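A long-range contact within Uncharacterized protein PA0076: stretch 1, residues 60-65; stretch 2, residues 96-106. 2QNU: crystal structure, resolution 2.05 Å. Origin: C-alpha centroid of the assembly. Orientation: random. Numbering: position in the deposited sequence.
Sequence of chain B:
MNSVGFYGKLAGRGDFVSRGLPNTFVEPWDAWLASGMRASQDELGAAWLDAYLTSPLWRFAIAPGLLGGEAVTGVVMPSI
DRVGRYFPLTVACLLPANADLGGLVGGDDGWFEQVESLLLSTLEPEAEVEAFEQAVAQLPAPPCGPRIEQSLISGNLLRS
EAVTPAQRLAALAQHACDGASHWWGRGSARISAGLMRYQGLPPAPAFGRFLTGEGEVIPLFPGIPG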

# COMPACT_ATOMS: atom_id res chain seq x y z
N PHE B 60 -11.21 -6.63 -10.64
CA PHE B 60 -11.21 -5.59 -9.68
C PHE B 60 -11.31 -6.07 -8.23
O PHE B 60 -11.83 -7.13 -7.94
N ALA B 61 -10.82 -5.21 -7.34
CA ALA B 61 -11.07 -5.28 -5.92
C ALA B 61 -11.38 -3.89 -5.37
O ALA B 61 -10.61 -2.93 -5.55
N ILE B 62 -12.55 -3.81 -4.78
CA ILE B 62 -13.14 -2.58 -4.28
C ILE B 62 -13.30 -2.62 -2.76
O ILE B 62 -13.88 -3.53 -2.20
N ALA B 63 -12.80 -1.58 -2.11
CA ALA B 63 -12.91 -1.45 -0.62
C ALA B 63 -14.35 -1.41 -0.11
O ALA B 63 -15.28 -0.99 -0.83
N PRO B 64 -14.54 -1.81 1.15
CA PRO B 64 -15.85 -1.68 1.79
C PRO B 64 -16.31 -0.25 1.85
O PRO B 64 -15.50 0.64 2.00
N GLY B 65 -17.60 -0.05 1.66
CA GLY B 65 -18.22 1.27 1.78
C GLY B 65 -18.16 2.16 0.54
O GLY B 65 -18.68 3.28 0.54
N PRO B 96 -16.39 -10.10 3.38
CA PRO B 96 -16.48 -9.36 4.65
C PRO B 96 -15.74 -8.03 4.59
O PRO B 96 -14.66 -7.94 3.96
N ALA B 97 -16.28 -7.02 5.24
CA ALA B 97 -15.63 -5.73 5.27
C ALA B 97 -14.20 -5.81 5.85
O ALA B 97 -13.40 -4.89 5.64
N ASN B 98 -13.85 -6.89 6.53
CA ASN B 98 -12.48 -7.04 6.98
C ASN B 98 -11.63 -7.97 6.17
O ASN B 98 -10.62 -8.45 6.68
N ALA B 99 -12.01 -8.29 4.92
CA ALA B 99 -11.23 -9.25 4.14
C ALA B 99 -9.96 -8.59 3.61
O ALA B 99 -9.92 -7.38 3.49
N ASP B 100 -8.94 -9.41 3.34
CA ASP B 100 -7.63 -8.95 2.88
C ASP B 100 -7.56 -8.84 1.34
O ASP B 100 -7.15 -9.76 0.62
N LEU B 101 -7.93 -7.67 0.86
CA LEU B 101 -7.88 -7.35 -0.54
C LEU B 101 -6.47 -7.32 -1.12
O LEU B 101 -6.28 -7.46 -2.36
N GLY B 102 -5.49 -7.12 -0.22
CA GLY B 102 -4.10 -6.99 -0.60
C GLY B 102 -3.64 -8.30 -1.22
O GLY B 102 -3.01 -8.31 -2.26
N GLY B 103 -3.92 -9.39 -0.53
CA GLY B 103 -3.43 -10.70 -0.91
C GLY B 103 -4.17 -11.22 -2.11
O GLY B 103 -3.74 -12.16 -2.74
N LEU B 104 -5.31 -10.63 -2.39
CA LEU B 104 -6.12 -10.99 -3.53
C LEU B 104 -5.65 -10.27 -4.82
O LEU B 104 -5.41 -10.90 -5.88
N VAL B 105 -5.51 -8.95 -4.72
CA VAL B 105 -4.94 -8.16 -5.79
C VAL B 105 -3.57 -8.73 -6.04
O VAL B 105 -3.22 -9.07 -7.17
N GLY B 106 -2.80 -8.97 -4.98
CA GLY B 106 -1.47 -9.52 -5.13
C GLY B 106 -1.31 -11.01 -5.00
O GLY B 106 -0.23 -11.49 -4.64

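The centre of this contact is apolar, formed by Ala61, Leu101 and Val105. Ala61, in the strand, points its CA-to-CB bond toward the helix of the second stretch. Its methyl lies 3.6 Å from Val105, measured CB of Ala61 to CG2 of Val105. Val105 sets its CA-to-CB bond sideways to the strand, and with chi1 t its CG2 still reaches the alanine. Leu101 points toward the strand with chi1 m and chi2 t. Its CD2 is 4.4 Å from Ala61 CB, a looser contact. Leu101 CD1 also lies 3.7 Å from Ile62 O and 4.0 Å from Ala63 CA. One leucine therefore spans three consecutive residues of the other stretch.

Strand and helix run nearly antiparallel, at 171°, with axes 9.2 Å apart at closest approach. Phe60 (chi1 p) and Ile62 (chi1 m, chi2 t) point away, as expected for the alternation of a strand about Ala61. The CA-to-CB bond of Leu104 (chi1 t, chi2 p) points toward the first stretch, but its CD2 stays 4.9 Å from Ala61 CB.

Farther out, Pro64 points toward the loop before the helix. Its CB meets Ala97 CB at 3.9 Å, and its CG lies 3.3 Å from Ala97 O. The latter is a close carbon-to-oxygen contact. The proline ring is C-gamma exo. Ala97 belongs to a type I turn from Pro96 to Ala99, closed by Ala99 N to Pro96 O at 2.8 Å. Asn98, chi1 p, points away.

No hydrogen bond joins the two stretches. The polar edge is internal to the second one. Asp100, chi1 t, caps the helix: its OD1 accepts weak bonds from Gly102 N and Gly103 N, each at 3.3 Å. Asp100 OD1 remains 9.8 Å from Ala61 CB, so the cap does not touch the first stretch.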

# COMPACT_ATOMS: atom_id res chain seq x y z
CB PHE B 60 -12.36 -4.62 -9.97
CG PHE B 60 -13.73 -5.25 -9.89
CD1 PHE B 60 -14.40 -5.37 -8.68
CD2 PHE B 60 -14.37 -5.67 -11.05
CE1 PHE B 60 -15.66 -5.93 -8.62
CE2 PHE B 60 -15.61 -6.25 -11.01
CZ PHE B 60 -16.27 -6.39 -9.83
CB ALA B 61 -9.90 -5.84 -5.26
CB ILE B 62 -14.44 -2.36 -4.95
CG1 ILE B 62 -14.13 -2.22 -6.49
CG2 ILE B 62 -15.19 -1.15 -4.35
CD1 ILE B 62 -15.35 -2.20 -7.34
CB ALA B 63 -12.17 -0.20 -0.15
CB PRO B 64 -15.61 -2.18 3.23
CG PRO B 64 -14.39 -3.07 3.13
CD PRO B 64 -13.54 -2.38 2.07
CB PRO B 96 -15.80 -10.30 5.64
CG PRO B 96 -16.09 -11.65 5.09
CD PRO B 96 -15.93 -11.49 3.62
CB ALA B 97 -16.47 -4.72 6.05
CB ASN B 98 -12.46 -7.56 8.42
CG ASN B 98 -12.94 -8.98 8.53
OD1 ASN B 98 -13.45 -9.53 7.57
ND2 ASN B 98 -12.79 -9.58 9.70
CB ALA B 99 -12.06 -9.80 3.00
CB ASP B 100 -6.54 -9.86 3.44
CG ASP B 100 -5.16 -9.67 2.78
OD1 ASP B 100 -4.66 -8.53 2.62
OD2 ASP B 100 -4.53 -10.74 2.46
CB LEU B 101 -8.57 -6.04 -0.76
CG LEU B 101 -10.05 -6.03 -0.44
CD1 LEU B 101 -10.61 -4.68 -0.84
CD2 LEU B 101 -10.77 -7.17 -1.16
CB LEU B 104 -7.53 -10.59 -3.16
CG LEU B 104 -8.74 -10.96 -3.97
CD1 LEU B 104 -8.92 -12.48 -4.02
CD2 LEU B 104 -9.93 -10.32 -3.27
CB VAL B 105 -4.87 -6.65 -5.45
CG1 VAL B 105 -4.16 -5.94 -6.52
CG2 VAL B 105 -6.26 -6.07 -5.21